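Local coordinates for epidermin biosynthesis protein EpiD (Staphylococcus aureus, PDB 3QJG) that probably catalyses the FMN-dependent oxidative decarboxylation of the C-terminal cysteine of a lantibiotic precursor peptide, at residues G49-L52 with K53-D57; N100-L103 with T104-T108; N126-T129 with Q130-R134; E150-L154 with A155-F159. All coordinates share one frame; numbering follows the deposited sequence.

Contact 1: residues G49-L52 with K53-D57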
loop_
_atom_site.group_PDB
_atom_site.type_symbol
_atom_site.label_atom_id
_atom_site.label_comp_id
_atom_site.label_asym_id
_atom_site.label_seq_id
_atom_site.Cartn_x
_atom_site.Cartn_y
_atom_site.Cartn_z
ATOM N N GLY A 49 -20.702 6.174 -9.253
ATOM C CA GLY A 49 -20.746 7.607 -9.293
ATOM C C GLY A 49 -20.433 8.202 -10.638
ATOM O O GLY A 49 -20.914 9.271 -10.956
ATOM N N GLU A 50 -19.618 7.551 -11.446
ATOM C CA GLU A 50 -19.289 8.169 -12.743
ATOM C C GLU A 50 -20.413 7.920 -13.750
ATOM O O GLU A 50 -20.597 8.728 -14.662
ATOM C CB GLU A 50 -17.965 7.653 -13.283
ATOM C CG GLU A 50 -16.753 8.110 -12.462
ATOM C CD GLU A 50 -16.300 9.537 -12.788
ATOM O OE1 GLU A 50 -16.024 9.815 -13.989
ATOM O OE2 GLU A 50 -16.221 10.359 -11.817
ATOM N N ILE A 51 -21.130 6.802 -13.577
ATOM C CA ILE A 51 -22.321 6.490 -14.370
ATOM C C ILE A 51 -23.403 7.526 -14.021
ATOM O O ILE A 51 -23.987 8.087 -14.901
ATOM C CB ILE A 51 -22.843 5.014 -14.124
ATOM C CG1 ILE A 51 -21.995 3.958 -14.873
ATOM C CG2 ILE A 51 -24.351 4.855 -14.483
ATOM C CD1 ILE A 51 -21.874 4.182 -16.359
ATOM N N LEU A 52 -23.614 7.808 -12.744
ATOM C CA LEU A 52 -24.546 8.845 -12.314
ATOM C C LEU A 52 -24.230 10.171 -13.001
ATOM O O LEU A 52 -25.144 10.842 -13.476
ATOM C CB LEU A 52 -24.562 9.006 -10.804
ATOM C CG LEU A 52 -25.062 7.836 -9.952
ATOM C CD1 LEU A 52 -24.903 8.087 -8.460
ATOM C CD2 LEU A 52 -26.499 7.510 -10.246
ATOM N N LYS A 53 -22.956 10.513 -13.125
ATOM C CA LYS A 53 -22.595 11.783 -13.732
ATOM C C LYS A 53 -22.855 11.866 -15.199
ATOM O O LYS A 53 -22.750 12.910 -15.758
ATOM C CB LYS A 53 -21.147 12.125 -13.482
ATOM C CG LYS A 53 -20.878 12.580 -12.081
ATOM C CD LYS A 53 -19.376 12.851 -11.905
ATOM C CE LYS A 53 -18.897 12.349 -10.598
ATOM N NZ LYS A 53 -17.436 12.156 -10.588
ATOM N N GLN A 54 -23.179 10.751 -15.831
ATOM C CA GLN A 54 -23.605 10.771 -17.211
ATOM C C GLN A 54 -24.999 11.403 -17.304
ATOM O O GLN A 54 -25.361 11.973 -18.340
ATOM C CB GLN A 54 -23.621 9.355 -17.772
ATOM C CG GLN A 54 -22.261 8.709 -17.846
ATOM C CD GLN A 54 -21.451 9.301 -18.994
ATOM O OE1 GLN A 54 -20.417 9.905 -18.783
ATOM N NE2 GLN A 54 -21.954 9.171 -20.186
ATOM N N PHE A 55 -25.753 11.332 -16.212
ATOM C CA PHE A 55 -27.151 11.794 -16.196
ATOM C C PHE A 55 -27.384 12.995 -15.267
ATOM O O PHE A 55 -28.068 13.935 -15.650
ATOM C CB PHE A 55 -28.075 10.632 -15.810
ATOM C CG PHE A 55 -27.866 9.411 -16.669
ATOM C CD1 PHE A 55 -28.457 9.318 -17.930
ATOM C CD2 PHE A 55 -26.998 8.397 -16.257
ATOM C CE1 PHE A 55 -28.218 8.208 -18.743
ATOM C CE2 PHE A 55 -26.747 7.300 -17.053
ATOM C CZ PHE A 55 -27.343 7.201 -18.307
ATOM N N CYS A 56 -26.839 12.970 -14.053
ATOM C CA CYS A 56 -27.046 14.070 -13.132
ATOM C C CYS A 56 -26.126 15.245 -13.427
ATOM O O CYS A 56 -25.234 15.236 -14.347
ATOM C CB CYS A 56 -26.972 13.611 -11.680
ATOM S SG CYS A 56 -25.311 13.186 -11.036
ATOM N N ASP A 57 -26.398 16.322 -12.719
ATOM C CA ASP A 57 -25.618 17.516 -12.919
ATOM C C ASP A 57 -24.486 17.494 -11.913
ATOM O O ASP A 57 -23.339 17.687 -12.292
ATOM C CB ASP A 57 -26.492 18.759 -12.868
ATOM C CG ASP A 57 -27.535 18.779 -13.986
ATOM O OD1 ASP A 57 -27.168 18.948 -15.183
ATOM O OD2 ASP A 57 -28.733 18.591 -13.676
HETATM O O HOH W 1 -19.346 10.242 -16.404
#
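L52 O closes the last turn of helix 49-55 by accepting two backbone donors. C56 N reaches it at 2.8 Å with an almost straight N-H (172°), while F55 N comes in from above the carbonyl plane. One turn back, K53 N bonds to G49 O, but Q54 N takes I51 O at 2.9 Å, a bond that reaches three residues back. The packed side follows these bonds. With chi1 at 73°, SG of C56 sits between its own backbone N and carbonyl carbon and folds back over the L52 turn, 4.3 Å from L52 CB. Separately, the F55 ring lies obliquely to I51 O: CD2 is 3.3 Å from that oxygen, and CE2 is 4.3 Å from CG2 of I51.

The solvent side belongs to K53, the exposed residue here. It runs its aliphatic chain past G49 O, CG at 3.5 Å, and its ammonium forms a salt bridge with OE2 of E50, whose chain bends at chi2 to bring the carboxylate round. The modelled separation is very short, so its exact length is doubtful. E50 also packs on F67 of a third subunit. Nearby a water donates to both E50 O and OE1 of Q54, bridging the main chain to the amide.

Within the beta-alpha-beta unit formed by strand 34-39, this helix and strand 59-60, L52 and C56 press on V37, L52 also meets Y59, and F55 faces I25 and I26 of helix 21-28, while I51 packs on I19 of a second subunit.

Contact 2: residues N100-L103 with T104-T108. With FMN (flavin mononucleotide), chain P.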
loop_
_atom_site.group_PDB
_atom_site.type_symbol
_atom_site.label_atom_id
_atom_site.label_comp_id
_atom_site.label_asym_id
_atom_site.label_seq_id
_atom_site.Cartn_x
_atom_site.Cartn_y
_atom_site.Cartn_z
ATOM N N ASN A 100 -23.834 11.422 8.396
ATOM C CA ASN A 100 -23.244 11.623 7.064
ATOM C C ASN A 100 -23.776 12.832 6.315
ATOM O O ASN A 100 -24.682 13.465 6.790
ATOM C CB ASN A 100 -23.393 10.388 6.238
ATOM C CG ASN A 100 -24.836 9.985 5.993
ATOM O OD1 ASN A 100 -25.711 10.817 5.702
ATOM N ND2 ASN A 100 -25.081 8.661 6.025
ATOM N N LEU A 101 -23.239 13.150 5.129
ATOM C CA LEU A 101 -23.620 14.369 4.486
ATOM C C LEU A 101 -25.125 14.372 4.070
ATOM O O LEU A 101 -25.849 15.342 4.255
ATOM C CB LEU A 101 -22.675 14.604 3.263
ATOM C CG LEU A 101 -23.033 15.863 2.534
ATOM C CD1 LEU A 101 -23.062 17.078 3.559
ATOM C CD2 LEU A 101 -22.016 16.029 1.256
ATOM N N LEU A 102 -25.610 13.274 3.503
ATOM C CA LEU A 102 -26.972 13.150 3.108
ATOM C C LEU A 102 -27.932 13.421 4.241
ATOM O O LEU A 102 -28.938 14.129 4.077
ATOM C CB LEU A 102 -27.216 11.718 2.589
ATOM C CG LEU A 102 -28.611 11.289 2.157
ATOM C CD1 LEU A 102 -28.485 10.098 1.210
ATOM C CD2 LEU A 102 -29.514 10.843 3.353
ATOM N N LEU A 103 -27.647 12.835 5.389
ATOM C CA LEU A 103 -28.552 12.956 6.508
ATOM C C LEU A 103 -28.574 14.357 7.107
ATOM O O LEU A 103 -29.623 14.827 7.592
ATOM C CB LEU A 103 -28.198 11.975 7.606
ATOM C CG LEU A 103 -28.337 10.471 7.395
ATOM C CD1 LEU A 103 -27.759 9.698 8.603
ATOM C CD2 LEU A 103 -29.784 10.139 7.211
ATOM N N THR A 104 -27.406 14.987 7.129
ATOM C CA THR A 104 -27.264 16.374 7.560
ATOM C C THR A 104 -27.998 17.387 6.645
ATOM O O THR A 104 -28.597 18.370 7.135
ATOM C CB THR A 104 -25.754 16.777 7.621
ATOM O OG1 THR A 104 -25.068 15.842 8.469
ATOM C CG2 THR A 104 -25.541 18.189 8.093
ATOM N N ILE A 105 -27.891 17.181 5.343
ATOM C CA ILE A 105 -28.686 17.882 4.382
ATOM C C ILE A 105 -30.183 17.785 4.662
ATOM O O ILE A 105 -30.834 18.827 4.697
ATOM C CB ILE A 105 -28.388 17.456 2.954
ATOM C CG1 ILE A 105 -26.949 17.798 2.598
ATOM C CG2 ILE A 105 -29.267 18.242 1.957
ATOM C CD1 ILE A 105 -26.430 17.085 1.304
ATOM N N CYS A 106 -30.692 16.587 4.997
ATOM C CA CYS A 106 -32.134 16.399 5.206
ATOM C C CYS A 106 -32.608 17.017 6.544
ATOM O O CYS A 106 -33.706 17.599 6.661
ATOM C CB CYS A 106 -32.525 14.902 5.058
ATOM S SG CYS A 106 -32.190 14.243 3.375
ATOM N N HIS A 107 -31.754 16.911 7.549
ATOM C CA HIS A 107 -31.962 17.577 8.829
ATOM C C HIS A 107 -32.141 19.104 8.705
ATOM O O HIS A 107 -32.902 19.705 9.426
ATOM C CB HIS A 107 -30.771 17.283 9.725
ATOM C CG HIS A 107 -30.946 17.725 11.121
ATOM N ND1 HIS A 107 -31.864 17.140 11.963
ATOM C CD2 HIS A 107 -30.348 18.710 11.832
ATOM C CE1 HIS A 107 -31.796 17.721 13.147
ATOM N NE2 HIS A 107 -30.876 18.671 13.096
ATOM N N THR A 108 -31.483 19.714 7.747
ATOM C CA THR A 108 -31.469 21.138 7.584
ATOM C C THR A 108 -32.693 21.653 6.766
ATOM O O THR A 108 -32.894 22.877 6.611
ATOM C CB THR A 108 -30.135 21.509 6.908
ATOM O OG1 THR A 108 -29.047 20.946 7.673
ATOM C CG2 THR A 108 -29.950 23.038 6.779
HETATM N N1 FMN P . -22.876 20.560 12.014
HETATM C C2 FMN P . -23.382 21.169 13.139
HETATM O O2 FMN P . -24.293 20.649 13.869
HETATM N N3 FMN P . -22.811 22.368 13.493
HETATM C C4 FMN P . -21.833 22.984 12.742
HETATM O O4 FMN P . -21.432 24.087 13.126
HETATM C C4A FMN P . -21.351 22.362 11.604
HETATM N N5 FMN P . -20.376 22.938 10.785
HETATM C C5A FMN P . -19.883 22.264 9.670
HETATM C C6 FMN P . -18.889 22.821 8.861
HETATM C C7 FMN P . -18.391 22.134 7.738
HETATM C C7M FMN P . -17.316 22.743 6.849
HETATM C C8 FMN P . -18.931 20.880 7.431
HETATM C C8M FMN P . -18.450 20.066 6.250
HETATM C C9 FMN P . -19.919 20.326 8.238
HETATM C C9A FMN P . -20.403 21.018 9.349
HETATM N N10 FMN P . -21.404 20.464 10.134
HETATM C C10 FMN P . -21.872 21.123 11.261
HETATM C "C1'" FMN P . -21.987 19.155 9.827
HETATM C "C2'" FMN P . -21.454 18.068 10.751
HETATM O "O2'" FMN P . -20.056 17.915 10.740
HETATM C "C3'" FMN P . -22.063 16.760 10.306
HETATM O "O3'" FMN P . -23.462 16.708 10.543
HETATM C "C4'" FMN P . -21.358 15.576 11.013
HETATM O "O4'" FMN P . -22.005 14.399 10.674
HETATM C "C5'" FMN P . -21.375 15.713 12.483
HETATM O "O5'" FMN P . -20.810 14.561 13.048
HETATM P P FMN P . -20.374 14.536 14.592
HETATM O O1P FMN P . -20.160 13.041 15.049
HETATM O O2P FMN P . -21.432 15.228 15.312
HETATM O O3P FMN P . -19.176 15.406 14.787
#
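T104 turns its hydroxyl back toward N100, and OG1 donates to N100 O at 2.9 Å. The same carbonyl also receives T104 N, nearly in line with its C=O bond, so main chain and side chain of one residue grip a single oxygen; the hydroxyl approaches from above the carbonyl plane. A chi1 of -55° places OG1 beside its own backbone N, where it can do this and still offer an acceptor to the ligand: O3' of FMN donates to OG1 at 2.8 Å. The methyl CG2 lies against the same ribityl oxygen, 3.5 Å away.

L103 is held through its backbone at both ends. Its N-H goes to OD1 of N100 at 2.8 Å, and L103 O accepts from H107 N one turn on. Its side chain meanwhile leaves toward T89 and I93 of helix 87-94.

I105 supplies the apolar part. Its CD1 crosses L101 at a slant, 3.8 Å from CG, and CG1 rests at 3.2 Å on L101 O, the acceptor of I105 N in a bond of 174°.

The asparagine N-cap thus starts a short buried helix whose first turn presents a threonine hydroxyl to the flavin's ribityl chain. C98 and, from a neighbouring subunit, S40, T86 and S87 give FMN further hydrogen bonds, so this is one wall of a flavin site shared between subunits in this flavoprotein family.

Contact 3: residues N126-T129 with Q130-R134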
loop_
_atom_site.group_PDB
_atom_site.type_symbol
_atom_site.label_atom_id
_atom_site.label_comp_id
_atom_site.label_asym_id
_atom_site.label_seq_id
_atom_site.Cartn_x
_atom_site.Cartn_y
_atom_site.Cartn_z
ATOM N N ASN A 126 -42.502 -2.441 11.244
ATOM C CA ASN A 126 -41.885 -2.312 12.564
ATOM C C ASN A 126 -42.505 -1.069 13.217
ATOM O O ASN A 126 -42.524 -0.048 12.582
ATOM C CB ASN A 126 -40.384 -2.180 12.398
ATOM C CG ASN A 126 -39.673 -2.032 13.697
ATOM O OD1 ASN A 126 -39.995 -1.140 14.463
ATOM N ND2 ASN A 126 -38.672 -2.872 13.942
ATOM N N PRO A 127 -43.101 -1.189 14.426
ATOM C CA PRO A 127 -43.762 -0.019 15.041
ATOM C C PRO A 127 -42.880 1.190 15.247
ATOM O O PRO A 127 -43.404 2.300 15.376
ATOM C CB PRO A 127 -44.230 -0.494 16.412
ATOM C CG PRO A 127 -43.825 -1.925 16.553
ATOM C CD PRO A 127 -42.989 -2.336 15.340
ATOM N N VAL A 128 -41.569 0.973 15.310
ATOM C CA VAL A 128 -40.643 2.047 15.461
ATOM C C VAL A 128 -40.688 2.805 14.179
ATOM O O VAL A 128 -40.908 4.007 14.213
ATOM C CB VAL A 128 -39.240 1.543 15.779
ATOM C CG1 VAL A 128 -38.298 2.716 15.868
ATOM C CG2 VAL A 128 -39.334 0.750 17.239
ATOM N N THR A 129 -40.546 2.102 13.049
ATOM C CA THR A 129 -40.589 2.768 11.746
ATOM C C THR A 129 -41.945 3.473 11.569
ATOM O O THR A 129 -42.017 4.598 11.094
ATOM C CB THR A 129 -40.316 1.801 10.596
ATOM O OG1 THR A 129 -39.089 1.127 10.842
ATOM C CG2 THR A 129 -40.205 2.558 9.248
ATOM N N GLN A 130 -43.024 2.830 12.012
ATOM C CA GLN A 130 -44.343 3.463 11.876
ATOM C C GLN A 130 -44.475 4.691 12.752
ATOM O O GLN A 130 -45.200 5.578 12.419
ATOM C CB GLN A 130 -45.492 2.491 12.243
ATOM C CG GLN A 130 -45.818 1.434 11.206
ATOM C CD GLN A 130 -46.658 0.316 11.809
ATOM O OE1 GLN A 130 -46.741 0.173 13.041
ATOM N NE2 GLN A 130 -47.294 -0.474 10.956
ATOM N N ASN A 131 -43.859 4.713 13.922
ATOM C CA ASN A 131 -43.948 5.896 14.795
ATOM C C ASN A 131 -43.180 7.110 14.182
ATOM O O ASN A 131 -43.583 8.270 14.298
ATOM C CB ASN A 131 -43.282 5.607 16.097
ATOM C CG ASN A 131 -44.023 4.605 16.912
ATOM O OD1 ASN A 131 -45.166 4.270 16.625
ATOM N ND2 ASN A 131 -43.389 4.119 17.944
ATOM N N ASN A 132 -42.029 6.789 13.607
ATOM C CA ASN A 132 -41.155 7.773 12.990
ATOM C C ASN A 132 -41.721 8.380 11.745
ATOM O O ASN A 132 -41.556 9.571 11.512
ATOM C CB ASN A 132 -39.769 7.153 12.761
ATOM C CG ASN A 132 -38.940 7.097 14.028
ATOM O OD1 ASN A 132 -39.252 7.783 14.981
ATOM N ND2 ASN A 132 -37.863 6.291 14.039
ATOM N N ILE A 133 -42.346 7.578 10.891
ATOM C CA ILE A 133 -43.080 8.108 9.743
ATOM C C ILE A 133 -44.172 9.099 10.160
ATOM O O ILE A 133 -44.268 10.177 9.575
ATOM C CB ILE A 133 -43.680 6.983 8.897
ATOM C CG1 ILE A 133 -42.590 6.274 8.087
ATOM C CG2 ILE A 133 -44.829 7.518 7.982
ATOM C CD1 ILE A 133 -42.063 7.082 6.792
ATOM N N ARG A 134 -44.939 8.780 11.221
ATOM C CA ARG A 134 -45.979 9.659 11.757
ATOM C C ARG A 134 -45.449 10.985 12.280
ATOM O O ARG A 134 -46.056 12.033 12.032
ATOM C CB ARG A 134 -46.728 8.977 12.919
ATOM C CG ARG A 134 -47.519 7.740 12.554
ATOM C CD ARG A 134 -48.456 7.345 13.726
ATOM N NE ARG A 134 -47.813 6.467 14.720
ATOM C CZ ARG A 134 -47.896 5.128 14.734
ATOM N NH1 ARG A 134 -48.591 4.450 13.810
ATOM N NH2 ARG A 134 -47.276 4.453 15.684
#
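N126 O receives Q130 N at 3.0 Å in the carbonyl plane, the first bond of helix 127-138. The side chain of the same asparagine caps the N-H two residues on: OD1 accepts from V128 N at 2.8 Å, again in plane, because CG stands opposite the backbone N (chi1 180°) and the amide folds over the start of the helix. Its ND2 is satisfied by H107 O of a neighbouring subunit.

Two regular bonds follow, N132 N to V128 O at 3.1 Å and I133 N to T129 O at 3.0 Å. The backbone bond from N131 N to P127 O is less certain, since that oxygen is modelled too close to the N131 side chain.

The buried polar side chains find partners beyond this turn. OG1 of T129 is bonded to both S87 OG and M123 O, and ND2 of N132 to OD1 of N91; V128 lies alongside N132, with CG1 4.0 Å from ND2. At the subunit interface, ND2 of N131 bonds to the hydroxyl of Y139 in the neighbouring subunit, although the modelled position of this amide is uncertain.

The arrangement is an N-capped helix start with an Asx turn, followed by proline at the first helical position, and it lies at a subunit interface.

Contact 4: residues E150-L154 with A155-F159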
loop_
_atom_site.group_PDB
_atom_site.type_symbol
_atom_site.label_atom_id
_atom_site.label_comp_id
_atom_site.label_asym_id
_atom_site.label_seq_id
_atom_site.Cartn_x
_atom_site.Cartn_y
_atom_site.Cartn_z
ATOM N N GLU A 150 -45.945 -7.644 -3.605
ATOM C CA GLU A 150 -45.294 -8.941 -3.401
ATOM C C GLU A 150 -44.784 -9.410 -4.757
ATOM O O GLU A 150 -45.571 -9.535 -5.707
ATOM C CB GLU A 150 -46.276 -9.970 -2.826
ATOM C CG GLU A 150 -45.702 -11.363 -2.585
ATOM C CD GLU A 150 -46.685 -12.310 -1.849
ATOM O OE1 GLU A 150 -46.475 -12.610 -0.654
ATOM O OE2 GLU A 150 -47.667 -12.764 -2.462
ATOM N N SER A 151 -43.474 -9.632 -4.852
ATOM C CA SER A 151 -42.855 -10.044 -6.095
ATOM C C SER A 151 -41.823 -11.152 -5.849
ATOM O O SER A 151 -41.372 -11.391 -4.719
ATOM C CB SER A 151 -42.208 -8.841 -6.784
ATOM O OG SER A 151 -41.221 -8.255 -5.942
ATOM N N TYR A 152 -41.470 -11.850 -6.919
ATOM C CA TYR A 152 -40.495 -12.907 -6.829
ATOM C C TYR A 152 -39.143 -12.234 -6.843
ATOM O O TYR A 152 -38.897 -11.326 -7.655
ATOM C CB TYR A 152 -40.645 -13.866 -7.990
ATOM C CG TYR A 152 -39.713 -15.043 -7.952
ATOM C CD1 TYR A 152 -39.931 -16.102 -7.076
ATOM C CD2 TYR A 152 -38.615 -15.109 -8.811
ATOM C CE1 TYR A 152 -39.089 -17.189 -7.061
ATOM C CE2 TYR A 152 -37.763 -16.196 -8.797
ATOM C CZ TYR A 152 -38.004 -17.219 -7.925
ATOM O OH TYR A 152 -37.165 -18.286 -7.925
ATOM N N GLU A 153 -38.286 -12.626 -5.913
ATOM C CA GLU A 153 -36.958 -12.028 -5.838
ATOM C C GLU A 153 -35.924 -13.021 -6.346
ATOM O O GLU A 153 -35.662 -13.998 -5.681
ATOM C CB GLU A 153 -36.626 -11.603 -4.403
ATOM C CG GLU A 153 -35.341 -10.763 -4.293
ATOM C CD GLU A 153 -34.897 -10.608 -2.852
ATOM O OE1 GLU A 153 -34.569 -11.646 -2.244
ATOM O OE2 GLU A 153 -34.901 -9.473 -2.317
ATOM N N LEU A 154 -35.320 -12.748 -7.501
ATOM C CA LEU A 154 -34.282 -13.637 -8.068
ATOM C C LEU A 154 -33.156 -13.990 -7.047
ATOM O O LEU A 154 -32.820 -15.166 -6.856
ATOM C CB LEU A 154 -33.659 -12.999 -9.326
ATOM C CG LEU A 154 -34.467 -12.954 -10.630
ATOM C CD1 LEU A 154 -33.625 -12.311 -11.692
ATOM C CD2 LEU A 154 -34.903 -14.344 -11.086
ATOM N N ALA A 155 -32.625 -12.958 -6.383
ATOM C CA ALA A 155 -31.475 -13.100 -5.469
ATOM C C ALA A 155 -31.676 -14.165 -4.365
ATOM O O ALA A 155 -30.741 -14.892 -4.048
ATOM C CB ALA A 155 -31.112 -11.744 -4.861
ATOM N N SER A 156 -32.881 -14.240 -3.790
ATOM C CA SER A 156 -33.230 -15.277 -2.772
ATOM C C SER A 156 -34.100 -16.454 -3.319
ATOM O O SER A 156 -34.424 -17.416 -2.596
ATOM C CB SER A 156 -34.003 -14.619 -1.638
ATOM O OG SER A 156 -35.300 -14.246 -2.102
ATOM N N LYS A 157 -34.492 -16.373 -4.584
ATOM C CA LYS A 157 -35.478 -17.301 -5.152
ATOM C C LYS A 157 -36.737 -17.514 -4.262
ATOM O O LYS A 157 -37.218 -18.632 -4.119
ATOM C CB LYS A 157 -34.818 -18.655 -5.463
ATOM C CG LYS A 157 -33.506 -18.586 -6.269
ATOM C CD LYS A 157 -32.972 -20.018 -6.544
ATOM C CE LYS A 157 -32.196 -20.127 -7.866
ATOM N NZ LYS A 157 -31.239 -19.013 -8.059
ATOM N N THR A 158 -37.247 -16.439 -3.661
ATOM C CA THR A 158 -38.459 -16.511 -2.832
ATOM C C THR A 158 -39.344 -15.329 -3.164
ATOM O O THR A 158 -38.933 -14.416 -3.896
ATOM C CB THR A 158 -38.176 -16.468 -1.305
ATOM O OG1 THR A 158 -37.712 -15.153 -0.908
ATOM C CG2 THR A 158 -37.169 -17.558 -0.869
ATOM N N PHE A 159 -40.555 -15.354 -2.619
ATOM C CA PHE A 159 -41.471 -14.229 -2.733
ATOM C C PHE A 159 -41.344 -13.333 -1.509
ATOM O O PHE A 159 -41.396 -13.812 -0.378
ATOM C CB PHE A 159 -42.918 -14.707 -2.899
ATOM C CG PHE A 159 -43.257 -15.080 -4.319
ATOM C CD1 PHE A 159 -43.453 -14.094 -5.270
ATOM C CD2 PHE A 159 -43.363 -16.403 -4.704
ATOM C CE1 PHE A 159 -43.768 -14.426 -6.586
ATOM C CE2 PHE A 159 -43.674 -16.738 -6.012
ATOM C CZ PHE A 159 -43.868 -15.753 -6.959
HETATM O O HOH W 2 -32.560 -16.700 -9.342
#
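The tip of a beta hairpin, with a G1 beta bulge in which K157 and T158 both face E153, joins strands 148-153 and 158-163. K157 adopts the left-handed backbone conformation of that bulge (phi 47°). E153 N donates almost straight to T158 O at 2.8 Å, while K157 N bonds to L154 O within the turn.

Side chains meet on both faces of the hairpin. On the E153 side, S156 OG donates to OE1 of E153 at 2.7 Å, meeting the anti side of the carboxylate somewhat out of its plane; K160 forms a salt bridge to the same oxygen. On the other face Y152 and F159 make an edge-to-face stack, with centroids 5.3 Å apart and planes at 67°. CD1 of Y152 stands over the centre of the phenylalanine ring, and Y152 CB touches F159 CE1 at 3.5 Å. The tyrosine side chain lies alongside K157, its OH 3.4 Å from K157 CB. A water links L154 O to K157 NZ.

Beyond the tip, S151 continues the hairpin by backbone bonding to K160, and strand 158-163 runs antiparallel to strand 113-120, attaching this hairpin to the main sheet, while L154 packs on I26 of a second subunit.

How the contacts relate
Contact 2 hydrogen-bonds FMN through T104, and its centre lies about 21 Å from that of contact 1 and about 20 Å from that of contact 3. The other contacts also lie near bound flavins: the side chain of Q54 in contact 1 touches one at about 4 Å, and those of E153 in contact 4 and T129 in contact 3 are about 7 and 8 Å away from one. Contacts 1 and 4, with centres about 29 Å apart in one chain, meet across an interface, where Q54 packs on A155 of a second subunit. Contacts 2 and 3 are likewise joined between chains, through H107 and N126.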